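Local coordinates for SMI1/KNR4 family protein (Pseudomonas syringae pv. tomato, PDB 2PAG) that is of unknown function but binds calcium and belongs to the SMI1/KNR4 family of the SUKH clan, at residues V4-Q7 and L8-N12; C99-E102 and D103-L107; V124-W127 and A128-W132. One frame throughout, in Å; residues are numbered along the deposited sequence.

Contact 1 of 3, residues V4-Q7 and L8-N12; sequences VIEQ and LREAN
Glu6 lays its carboxylate against that of Glu10 one helical turn further on, with OE2 of Glu6 only 3.1 Å from OE2 of Glu10. The two groups stand almost at right angles, their planes 88° apart, and the carboxylate of Glu10 also lies against the methylene carbon CG of Glu6. With both chains extended, the difference lies at the first torsion: Glu6 sets CG opposite its own backbone N (chi1 170°), whereas Glu10 sets CG beside its own (chi1 -67°), and the ends converge. Two acceptors so near would be expected to repel, or to favour a proton on one of them. A water bridges the pair and probably eases the repulsion, donating to Glu6 OE2 at 3.1 Å and to Glu10 OE1 at 2.7 Å. Glutamates suit this solvent-facing side, where water and ions can screen their charge.

Ile5 and Arg9 run alongside each other on a neighbouring strip of the helix, CG2 of Ile5 meeting CG of Arg9 at 3.8 Å. The aliphatic part of the arginine thus extends the apolar surface begun by Ile5, while bends at chi2 and chi3 carry the guanidinium off to Asp51 and the carbonyl of Thr48. Leu8, the buried residue here, packs on Val49, Trp132 and Leu133.

From Val4 to Glu10 the backbone bonds are regular. Arg9 N reaches Ile5 O at 2.9 Å in a nearly straight bond, and the bonds from Leu8 N to Val4 O and Glu10 N to Glu6 O are similar. The next link, from Ala11 N to Gln7 O at 3.1 Å, is weak. Apolar Val4, Ile5 and Leu8 against charged Glu6 and Glu10 mark an amphipathic surface alpha helix, packed on helices 40-49 and 124-132.

Contact 2 of 3, residues C99-E102 and D103-L107; sequences CVEE and DGTVL. With CA (calcium ion), chain B; CA (calcium ion), chain C.
Glu101, Asp103 and Thr105 converge on one calcium ion. Glu101 supplies OE1 alone at 2.1 Å, Asp103 both carboxylate oxygens, and Thr105 its hydroxyl OG1 at 2.4 Å from the metal. Asp103 OD2 also reaches a second calcium at 2.4 Å, so this oxygen bridges the two ions; four waters are bound to this second ion. Carboxylates and a hydroxyl are the hard oxygen ligands that calcium favours, and the ion allows acidic groups that would be expected to repel to lie close, Glu101 OE1 and Asp103 OD1 being 3.2 Å apart.

The second shell fixes these ligands. Asp103 carries CG between its backbone N and carbonyl carbon (chi1 63°), which brings OD1 within 3.2 Å of Thr105 N for a bond of 168°, an Asx turn. The same oxygen therefore serves metal and backbone at once. The other oxygen of Glu101, OE2, rests against Leu107 CD1 at 3.6 Å.

A type I turn from Glu101 to Gly104 sets the loop's shape. Gly104 N bonds to Glu101 O at 3.0 Å from well above the carbonyl plane, and glycine suits its positive phi of 99°, where a CB would press on the preceding carbonyl. Glu101 N to Thr105 O, 2.8 Å and almost straight, then leads into the antiparallel ladder, with Cys99 and Leu107 as a hydrogen-bonded pair and Val100 facing Val106 as a non-hydrogen-bonded one.

The site thus sits at the turn end of the hairpin of strands 96-100 and 106-109, central in the four-stranded sheet between 88-93 and 119-121, while Val100 and Val106 face Val124 of helix 124-132.

Contact 3 of 3, residues V124-W127 and A128-W132; sequences VWHW and ARDVW
Trp127 spreads its indole over Val131 and Trp132 near the C-terminal end of an alpha helix that finishes in a wider, pi-type turn. This is the tight part of the contact. Val131 CB stands over one face of the indole, 3.8 Å from the centroid of the five-membered ring, a CH-pi contact in which CG1 is nearest NE1 and CG2 nearest CD1, both on the same face as CB. On the six-membered ring, CZ3 of Trp127 meets CB of Trp132 at 4.0 Å. The rings of Trp127 and Trp132, tilted by 30°, are slid so far apart that they barely overlap; the methylene of Trp132 does the packing. With CG opposite its backbone N (chi1 178°), Trp127 carries its indole towards both residues, and Tyr98, Trp121 and Ile90 surround it further. Broad indoles suit the buried side, and the branched valine lies across one of them at its margin. Ala128, buried too, brings CB to Trp125 CE3 at 4.1 Å, and its small size is consistent with the close approach of Leu8 CD1 to this methyl.

The other side is looser and polar. His126 and Arg129 run side by side, planes 71° apart, with His126 CD2 3.7 Å from Arg129 NH2, while His126 ND1 bonds to Ser123 OG. Arg129 bends at chi3 and grips Asp130 side-on, a salt bridge in which NE meets OD1 at 2.9 Å from above the carboxylate plane, while NH2 uses the syn lone pair of OD2. Both charges suit this outer surface.

The pi-type turn shows itself at one carbonyl, for Trp127 O accepts twice: from Val131 N at 2.8 Å, tilted from the carbonyl plane, and from Trp132 N at 3.1 Å, lying in it.

Overall arrangement
Contact 3, on helix 124-132, lies between the other two, its centre about 12 Å from the centre of each. Towards contact 1 it offers indoles: Trp125 CH2 meets Ile5 CG1 at 3.7 Å, and Trp132 CE3 meets Leu8 CD2 at the same distance. Towards contact 2 it offers Val124, whose CA lies 3.7 Å from Val106 CG2. Contacts 1 and 2 do not touch, their centres being 22 Å apart and their nearest atoms about 12 Å. Calcium belongs to contact 2 alone; the side chain of Val124 is about 11 Å from an ion. The N-terminal helix therefore joins the metal-binding hairpin through the apolar sides of helix 124-132.

Contact 1 of 3, residues V4-Q7 and L8-N12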
ATOM      1  N   VAL A   4      -3.616  15.980  -1.245  1.00 17.61           N
ATOM      2  CA  VAL A   4      -3.551  14.663  -1.863  1.00 17.03           C
ATOM      3  C   VAL A   4      -4.652  13.740  -1.350  1.00 15.95           C
ATOM      4  O   VAL A   4      -5.279  13.016  -2.129  1.00 15.13           O
ATOM      5  CB  VAL A   4      -2.163  14.020  -1.623  1.00 16.35           C
ATOM      6  CG1 VAL A   4      -2.074  12.671  -2.320  1.00 19.30           C
ATOM      7  CG2 VAL A   4      -1.076  14.952  -2.136  1.00 19.66           C
ATOM      8  N   ILE A   5      -4.903  13.773  -0.044  1.00 14.57           N
ATOM      9  CA  ILE A   5      -5.939  12.921   0.523  1.00 14.04           C
ATOM     10  C   ILE A   5      -7.279  13.279  -0.110  1.00 15.56           C
ATOM     11  O   ILE A   5      -8.016  12.397  -0.553  1.00 15.83           O
ATOM     12  CB  ILE A   5      -6.022  13.066   2.061  1.00 14.87           C
ATOM     13  CG1 ILE A   5      -4.758  12.476   2.694  1.00 16.26           C
ATOM     14  CG2 ILE A   5      -7.272  12.358   2.586  1.00 14.07           C
ATOM     15  CD1 ILE A   5      -4.686  12.631   4.190  1.00 16.66           C
ATOM     16  N   GLU A   6      -7.579  14.573  -0.174  1.00 14.65           N
ATOM     17  CA  GLU A   6      -8.834  15.030  -0.779  1.00 15.12           C
ATOM     18  C   GLU A   6      -8.955  14.558  -2.226  1.00 16.27           C
ATOM     19  O   GLU A   6     -10.018  14.093  -2.648  1.00 16.49           O
ATOM     20  CB  GLU A   6      -8.925  16.565  -0.724  1.00 13.47           C
ATOM     21  CG  GLU A   6     -10.075  17.175  -1.547  1.00 15.24           C
ATOM     22  CD  GLU A   6     -10.106  18.706  -1.501  1.00 16.77           C
ATOM     23  OE1 GLU A   6      -9.038  19.337  -1.366  1.00 18.95           O
ATOM     24  OE2 GLU A   6     -11.202  19.284  -1.614  1.00 13.65           O
ATOM     25  N   GLN A   7      -7.862  14.672  -2.976  1.00 16.45           N
ATOM     26  CA  GLN A   7      -7.840  14.267  -4.374  1.00 17.24           C
ATOM     27  C   GLN A   7      -8.233  12.799  -4.512  1.00 15.89           C
ATOM     28  O   GLN A   7      -9.049  12.439  -5.359  1.00 17.17           O
ATOM     29  CB  GLN A   7      -6.444  14.488  -4.960  1.00 19.59           C
ATOM     30  CG  GLN A   7      -6.401  14.520  -6.479  1.00 24.75           C
ATOM     31  CD  GLN A   7      -4.986  14.645  -7.019  1.00 29.43           C
ATOM     32  OE1 GLN A   7      -4.158  15.369  -6.462  1.00 31.45           O
ATOM     33  NE2 GLN A   7      -4.705  13.944  -8.113  1.00 30.57           N
ATOM     34  N   LEU A   8      -7.649  11.945  -3.681  1.00 15.74           N
ATOM     35  CA  LEU A   8      -7.964  10.523  -3.738  1.00 14.79           C
ATOM     36  C   LEU A   8      -9.398  10.230  -3.313  1.00 15.78           C
ATOM     37  O   LEU A   8     -10.121   9.500  -3.998  1.00 15.60           O
ATOM     38  CB  LEU A   8      -6.998   9.726  -2.856  1.00 16.02           C
ATOM     39  CG  LEU A   8      -5.645   9.362  -3.461  1.00 17.99           C
ATOM     40  CD1 LEU A   8      -4.759   8.773  -2.375  1.00 18.85           C
ATOM     41  CD2 LEU A   8      -5.840   8.371  -4.605  1.00 18.85           C
ATOM     42  N   ARG A   9      -9.811  10.810  -2.190  1.00 14.72           N
ATOM     43  CA  ARG A   9     -11.154  10.587  -1.669  1.00 16.44           C
ATOM     44  C   ARG A   9     -12.231  10.994  -2.664  1.00 15.55           C
ATOM     45  O   ARG A   9     -13.206  10.273  -2.861  1.00 16.53           O
ATOM     46  CB  ARG A   9     -11.358  11.370  -0.370  1.00 19.37           C
ATOM     47  CG  ARG A   9     -10.328  11.095   0.711  1.00 24.73           C
ATOM     48  CD  ARG A   9     -10.412   9.687   1.225  1.00 28.93           C
ATOM     49  NE  ARG A   9     -11.771   9.314   1.613  1.00 31.03           N
ATOM     50  CZ  ARG A   9     -12.061   8.239   2.338  1.00 31.37           C
ATOM     51  NH1 ARG A   9     -11.086   7.444   2.759  1.00 30.93           N
ATOM     52  NH2 ARG A   9     -13.324   7.942   2.623  1.00 30.76           N
ATOM     53  N   GLU A  10     -12.054  12.151  -3.290  1.00 14.90           N
ATOM     54  CA  GLU A  10     -13.036  12.644  -4.245  1.00 16.75           C
ATOM     55  C   GLU A  10     -12.985  11.925  -5.595  1.00 17.56           C
ATOM     56  O   GLU A  10     -13.941  11.988  -6.375  1.00 22.50           O
ATOM     57  CB  GLU A  10     -12.866  14.162  -4.406  1.00 15.15           C
ATOM     58  CG  GLU A  10     -13.232  14.911  -3.128  1.00 15.44           C
ATOM     59  CD  GLU A  10     -13.168  16.429  -3.244  1.00 14.76           C
ATOM     60  OE1 GLU A  10     -12.988  16.953  -4.363  1.00 16.58           O
ATOM     61  OE2 GLU A  10     -13.308  17.092  -2.191  1.00 11.64           O
ATOM     62  N   ALA A  11     -11.887  11.223  -5.863  1.00 18.30           N
ATOM     63  CA  ALA A  11     -11.757  10.495  -7.120  1.00 18.54           C
ATOM     64  C   ALA A  11     -12.212   9.051  -6.955  1.00 18.50           C
ATOM     65  O   ALA A  11     -12.267   8.296  -7.933  1.00 17.92           O
ATOM     66  CB  ALA A  11     -10.312  10.529  -7.603  1.00 18.52           C
ATOM     67  N   ASN A  12     -12.540   8.675  -5.719  1.00 17.75           N
ATOM     68  CA  ASN A  12     -12.975   7.313  -5.414  1.00 17.90           C
ATOM     69  C   ASN A  12     -14.063   6.818  -6.353  1.00 18.71           C
ATOM     70  O   ASN A  12     -15.085   7.483  -6.544  1.00 17.63           O
ATOM     71  CB  ASN A  12     -13.489   7.204  -3.978  1.00 17.96           C
ATOM     72  CG  ASN A  12     -13.976   5.804  -3.651  1.00 20.29           C
ATOM     73  OD1 ASN A  12     -13.191   4.857  -3.629  1.00 15.57           O
ATOM     74  ND2 ASN A  12     -15.279   5.664  -3.413  1.00 22.20           N
TER
HETATM   75  O   HOH W   1     -13.097  19.595  -4.076  1.00 14.47           O

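Contact 2 of 3, residues C99-E102 and D103-L107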
ATOM      1  N   CYS A  99       7.217  -1.126  -2.951  1.00 12.92           N
ATOM      2  CA  CYS A  99       7.418  -1.473  -1.545  1.00 13.63           C
ATOM      3  C   CYS A  99       7.972  -0.308  -0.760  1.00 13.26           C
ATOM      4  O   CYS A  99       8.627   0.573  -1.320  1.00 11.70           O
ATOM      5  CB  CYS A  99       8.392  -2.642  -1.421  1.00 15.57           C
ATOM      6  SG  CYS A  99       7.997  -4.070  -2.446  1.00 20.75           S
ATOM      7  N   VAL A 100       7.757  -0.340   0.549  1.00 11.28           N
ATOM      8  CA  VAL A 100       8.200   0.737   1.416  1.00 11.31           C
ATOM      9  C   VAL A 100       9.319   0.337   2.367  1.00 12.88           C
ATOM     10  O   VAL A 100       9.241  -0.689   3.059  1.00 11.72           O
ATOM     11  CB  VAL A 100       7.016   1.272   2.227  1.00  9.66           C
ATOM     12  CG1 VAL A 100       7.395   2.566   2.924  1.00 11.30           C
ATOM     13  CG2 VAL A 100       5.827   1.494   1.298  1.00 12.67           C
ATOM     14  N   GLU A 101      10.368   1.158   2.381  1.00 13.63           N
ATOM     15  CA  GLU A 101      11.518   0.947   3.248  1.00 14.87           C
ATOM     16  C   GLU A 101      11.123   1.335   4.665  1.00 15.57           C
ATOM     17  O   GLU A 101      10.089   1.979   4.883  1.00 15.12           O
ATOM     18  CB  GLU A 101      12.693   1.830   2.822  1.00 15.24           C
ATOM     19  CG  GLU A 101      13.307   1.525   1.482  1.00 15.50           C
ATOM     20  CD  GLU A 101      14.669   2.181   1.348  1.00 18.48           C
ATOM     21  OE1 GLU A 101      14.800   3.361   1.745  1.00 13.48           O
ATOM     22  OE2 GLU A 101      15.606   1.520   0.853  1.00 20.12           O
ATOM     23  N   GLU A 102      11.955   0.955   5.630  1.00 17.64           N
ATOM     24  CA  GLU A 102      11.680   1.269   7.023  1.00 17.99           C
ATOM     25  C   GLU A 102      11.598   2.775   7.258  1.00 17.17           C
ATOM     26  O   GLU A 102      10.830   3.227   8.113  1.00 18.86           O
ATOM     27  CB  GLU A 102      12.746   0.622   7.910  1.00 22.22           C
ATOM     28  CG  GLU A 102      12.870  -0.876   7.641  1.00 28.34           C
ATOM     29  CD  GLU A 102      13.878  -1.570   8.535  1.00 32.44           C
ATOM     30  OE1 GLU A 102      13.650  -1.621   9.765  1.00 34.47           O
ATOM     31  OE2 GLU A 102      14.897  -2.068   8.001  1.00 34.01           O
ATOM     32  N   ASP A 103      12.364   3.553   6.490  1.00 14.47           N
ATOM     33  CA  ASP A 103      12.338   5.002   6.639  1.00 14.40           C
ATOM     34  C   ASP A 103      11.299   5.693   5.763  1.00 13.62           C
ATOM     35  O   ASP A 103      11.264   6.922   5.683  1.00 13.17           O
ATOM     36  CB  ASP A 103      13.731   5.626   6.404  1.00 14.05           C
ATOM     37  CG  ASP A 103      14.265   5.417   4.988  1.00 14.12           C
ATOM     38  OD1 ASP A 103      13.481   5.154   4.056  1.00 11.72           O
ATOM     39  OD2 ASP A 103      15.495   5.550   4.812  1.00 12.66           O
ATOM     40  N   GLY A 104      10.454   4.904   5.108  1.00 11.93           N
ATOM     41  CA  GLY A 104       9.400   5.483   4.295  1.00 11.80           C
ATOM     42  C   GLY A 104       9.590   5.605   2.799  1.00 11.62           C
ATOM     43  O   GLY A 104       8.613   5.860   2.089  1.00 11.66           O
ATOM     44  N   THR A 105      10.815   5.438   2.305  1.00 11.81           N
ATOM     45  CA  THR A 105      11.044   5.546   0.870  1.00 11.45           C
ATOM     46  C   THR A 105      10.280   4.442   0.142  1.00 11.09           C
ATOM     47  O   THR A 105      10.225   3.311   0.619  1.00 10.94           O
ATOM     48  CB  THR A 105      12.545   5.411   0.526  1.00 12.68           C
ATOM     49  OG1 THR A 105      13.302   6.344   1.304  1.00 11.77           O
ATOM     50  CG2 THR A 105      12.781   5.682  -0.966  1.00 14.42           C
ATOM     51  N   VAL A 106       9.676   4.781  -0.995  1.00 10.55           N
ATOM     52  CA  VAL A 106       8.944   3.797  -1.792  1.00 11.32           C
ATOM     53  C   VAL A 106       9.843   3.388  -2.947  1.00 12.85           C
ATOM     54  O   VAL A 106      10.403   4.239  -3.643  1.00 13.10           O
ATOM     55  CB  VAL A 106       7.634   4.368  -2.368  1.00 12.85           C
ATOM     56  CG1 VAL A 106       6.927   3.293  -3.191  1.00 13.20           C
ATOM     57  CG2 VAL A 106       6.729   4.836  -1.234  1.00 12.95           C
ATOM     58  N   LEU A 107       9.980   2.083  -3.146  1.00 12.21           N
ATOM     59  CA  LEU A 107      10.825   1.563  -4.209  1.00 14.20           C
ATOM     60  C   LEU A 107      10.003   0.664  -5.102  1.00 13.72           C
ATOM     61  O   LEU A 107       8.897   0.263  -4.752  1.00 14.99           O
ATOM     62  CB  LEU A 107      11.967   0.730  -3.622  1.00 13.39           C
ATOM     63  CG  LEU A 107      12.807   1.314  -2.488  1.00 13.95           C
ATOM     64  CD1 LEU A 107      13.805   0.273  -1.994  1.00 14.76           C
ATOM     65  CD2 LEU A 107      13.535   2.552  -2.979  1.00 15.90           C
TER
HETATM   66 CA    CA B 201      15.254   5.332   2.334  1.00 13.96          CA
HETATM   67 CA    CA C 202      17.729   5.699   5.533  1.00  6.44          CA
HETATM   68  O   HOH W   2      17.531   3.132   5.262  1.00 28.26           O
HETATM   69  O   HOH W   3      17.326   8.028   5.064  1.00 31.99           O
HETATM   70  O   HOH W   4      16.591   7.353   7.458  1.00 26.67           O
HETATM   71  O   HOH W   5      17.327   4.886   7.831  1.00 29.28           O

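Contact 3 of 3, residues V124-W127 and A128-W132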
ATOM      1  N   VAL A 124       5.201   7.658   0.677  1.00 12.31           N
ATOM      2  CA  VAL A 124       4.023   6.980   0.165  1.00 12.23           C
ATOM      3  C   VAL A 124       3.072   8.000  -0.455  1.00 13.05           C
ATOM      4  O   VAL A 124       2.327   7.684  -1.384  1.00 11.92           O
ATOM      5  CB  VAL A 124       3.299   6.216   1.291  1.00 13.92           C
ATOM      6  CG1 VAL A 124       1.907   5.834   0.855  1.00 17.52           C
ATOM      7  CG2 VAL A 124       4.104   4.980   1.670  1.00 11.30           C
ATOM      8  N   TRP A 125       3.097   9.229   0.056  1.00 12.87           N
ATOM      9  CA  TRP A 125       2.230  10.258  -0.497  1.00 12.61           C
ATOM     10  C   TRP A 125       2.733  10.729  -1.868  1.00 12.18           C
ATOM     11  O   TRP A 125       1.932  11.090  -2.734  1.00 12.73           O
ATOM     12  CB  TRP A 125       2.090  11.415   0.494  1.00 12.86           C
ATOM     13  CG  TRP A 125       1.262  11.019   1.694  1.00 11.70           C
ATOM     14  CD1 TRP A 125       1.646  11.038   3.005  1.00 13.52           C
ATOM     15  CD2 TRP A 125      -0.084  10.515   1.680  1.00 12.80           C
ATOM     16  NE1 TRP A 125       0.627  10.577   3.808  1.00 12.74           N
ATOM     17  CE2 TRP A 125      -0.446  10.249   3.018  1.00 13.38           C
ATOM     18  CE3 TRP A 125      -1.016  10.265   0.666  1.00 12.50           C
ATOM     19  CZ2 TRP A 125      -1.705   9.743   3.369  1.00 12.94           C
ATOM     20  CZ3 TRP A 125      -2.269   9.760   1.013  1.00 13.60           C
ATOM     21  CH2 TRP A 125      -2.599   9.506   2.357  1.00 13.72           C
ATOM     22  N   HIS A 126       4.049  10.720  -2.076  1.00 13.12           N
ATOM     23  CA  HIS A 126       4.595  11.093  -3.384  1.00 13.82           C
ATOM     24  C   HIS A 126       4.153  10.019  -4.366  1.00 15.01           C
ATOM     25  O   HIS A 126       3.781  10.303  -5.507  1.00 15.23           O
ATOM     26  CB  HIS A 126       6.124  11.128  -3.367  1.00 15.91           C
ATOM     27  CG  HIS A 126       6.696  12.342  -2.713  1.00 17.67           C
ATOM     28  ND1 HIS A 126       6.757  12.494  -1.344  1.00 16.38           N
ATOM     29  CD2 HIS A 126       7.232  13.468  -3.242  1.00 17.81           C
ATOM     30  CE1 HIS A 126       7.308  13.659  -1.058  1.00 17.73           C
ATOM     31  NE2 HIS A 126       7.606  14.270  -2.193  1.00 17.87           N
ATOM     32  N   TRP A 127       4.207   8.773  -3.912  1.00 14.34           N
ATOM     33  CA  TRP A 127       3.799   7.652  -4.742  1.00 13.30           C
ATOM     34  C   TRP A 127       2.305   7.740  -5.065  1.00 13.69           C
ATOM     35  O   TRP A 127       1.892   7.505  -6.199  1.00 13.54           O
ATOM     36  CB  TRP A 127       4.087   6.334  -4.024  1.00 11.77           C
ATOM     37  CG  TRP A 127       3.646   5.142  -4.808  1.00 12.35           C
ATOM     38  CD1 TRP A 127       4.322   4.530  -5.827  1.00 11.37           C
ATOM     39  CD2 TRP A 127       2.380   4.481  -4.712  1.00 13.02           C
ATOM     40  NE1 TRP A 127       3.548   3.532  -6.378  1.00 13.00           N
ATOM     41  CE2 TRP A 127       2.352   3.481  -5.710  1.00 12.58           C
ATOM     42  CE3 TRP A 127       1.261   4.639  -3.882  1.00 14.26           C
ATOM     43  CZ2 TRP A 127       1.247   2.643  -5.899  1.00 14.82           C
ATOM     44  CZ3 TRP A 127       0.164   3.809  -4.073  1.00 15.44           C
ATOM     45  CH2 TRP A 127       0.167   2.822  -5.075  1.00 15.17           C
ATOM     46  N   ALA A 128       1.495   8.080  -4.066  1.00 12.51           N
ATOM     47  CA  ALA A 128       0.056   8.182  -4.272  1.00 13.45           C
ATOM     48  C   ALA A 128      -0.281   9.281  -5.276  1.00 15.86           C
ATOM     49  O   ALA A 128      -1.149   9.109  -6.135  1.00 15.18           O
ATOM     50  CB  ALA A 128      -0.637   8.456  -2.948  1.00 14.56           C
ATOM     51  N   ARG A 129       0.420  10.403  -5.162  1.00 16.32           N
ATOM     52  CA  ARG A 129       0.191  11.549  -6.029  1.00 19.23           C
ATOM     53  C   ARG A 129       0.765  11.383  -7.425  1.00 20.33           C
ATOM     54  O   ARG A 129       0.094  11.670  -8.416  1.00 20.81           O
ATOM     55  CB  ARG A 129       0.800  12.804  -5.401  1.00 21.03           C
ATOM     56  CG  ARG A 129       0.565  14.076  -6.202  1.00 22.14           C
ATOM     57  CD  ARG A 129       1.405  15.213  -5.662  1.00 23.86           C
ATOM     58  NE  ARG A 129       2.823  14.998  -5.921  1.00 24.41           N
ATOM     59  CZ  ARG A 129       3.800  15.621  -5.271  1.00 26.33           C
ATOM     60  NH1 ARG A 129       3.507  16.499  -4.321  1.00 26.97           N
ATOM     61  NH2 ARG A 129       5.066  15.365  -5.568  1.00 25.96           N
ATOM     62  N   ASP A 130       2.000  10.901  -7.498  1.00 18.96           N
ATOM     63  CA  ASP A 130       2.679  10.767  -8.777  1.00 19.94           C
ATOM     64  C   ASP A 130       2.526   9.443  -9.518  1.00 18.91           C
ATOM     65  O   ASP A 130       2.843   9.357 -10.704  1.00 20.31           O
ATOM     66  CB  ASP A 130       4.158  11.118  -8.592  1.00 22.15           C
ATOM     67  CG  ASP A 130       4.350  12.490  -7.947  1.00 25.38           C
ATOM     68  OD1 ASP A 130       3.494  13.378  -8.169  1.00 27.38           O
ATOM     69  OD2 ASP A 130       5.354  12.690  -7.227  1.00 30.31           O
ATOM     70  N   VAL A 131       2.036   8.414  -8.835  1.00 16.86           N
ATOM     71  CA  VAL A 131       1.847   7.122  -9.484  1.00 16.16           C
ATOM     72  C   VAL A 131       0.391   6.663  -9.478  1.00 15.99           C
ATOM     73  O   VAL A 131      -0.204   6.449 -10.532  1.00 17.46           O
ATOM     74  CB  VAL A 131       2.721   6.026  -8.832  1.00 15.73           C
ATOM     75  CG1 VAL A 131       2.454   4.680  -9.506  1.00 14.57           C
ATOM     76  CG2 VAL A 131       4.195   6.396  -8.955  1.00 15.59           C
ATOM     77  N   TRP A 132      -0.190   6.518  -8.294  1.00 14.16           N
ATOM     78  CA  TRP A 132      -1.573   6.059  -8.207  1.00 14.00           C
ATOM     79  C   TRP A 132      -2.558   7.014  -8.891  1.00 14.29           C
ATOM     80  O   TRP A 132      -3.333   6.597  -9.753  1.00 15.53           O
ATOM     81  CB  TRP A 132      -1.957   5.842  -6.734  1.00 13.82           C
ATOM     82  CG  TRP A 132      -3.261   5.101  -6.541  1.00 12.73           C
ATOM     83  CD1 TRP A 132      -3.987   4.442  -7.496  1.00 12.93           C
ATOM     84  CD2 TRP A 132      -3.973   4.926  -5.308  1.00 11.70           C
ATOM     85  NE1 TRP A 132      -5.105   3.871  -6.933  1.00 13.51           N
ATOM     86  CE2 TRP A 132      -5.122   4.152  -5.592  1.00 11.50           C
ATOM     87  CE3 TRP A 132      -3.749   5.350  -3.991  1.00 12.53           C
ATOM     88  CZ2 TRP A 132      -6.046   3.793  -4.603  1.00 11.45           C
ATOM     89  CZ3 TRP A 132      -4.665   4.994  -3.011  1.00 13.52           C
ATOM     90  CH2 TRP A 132      -5.799   4.222  -3.321  1.00 11.38           C
TER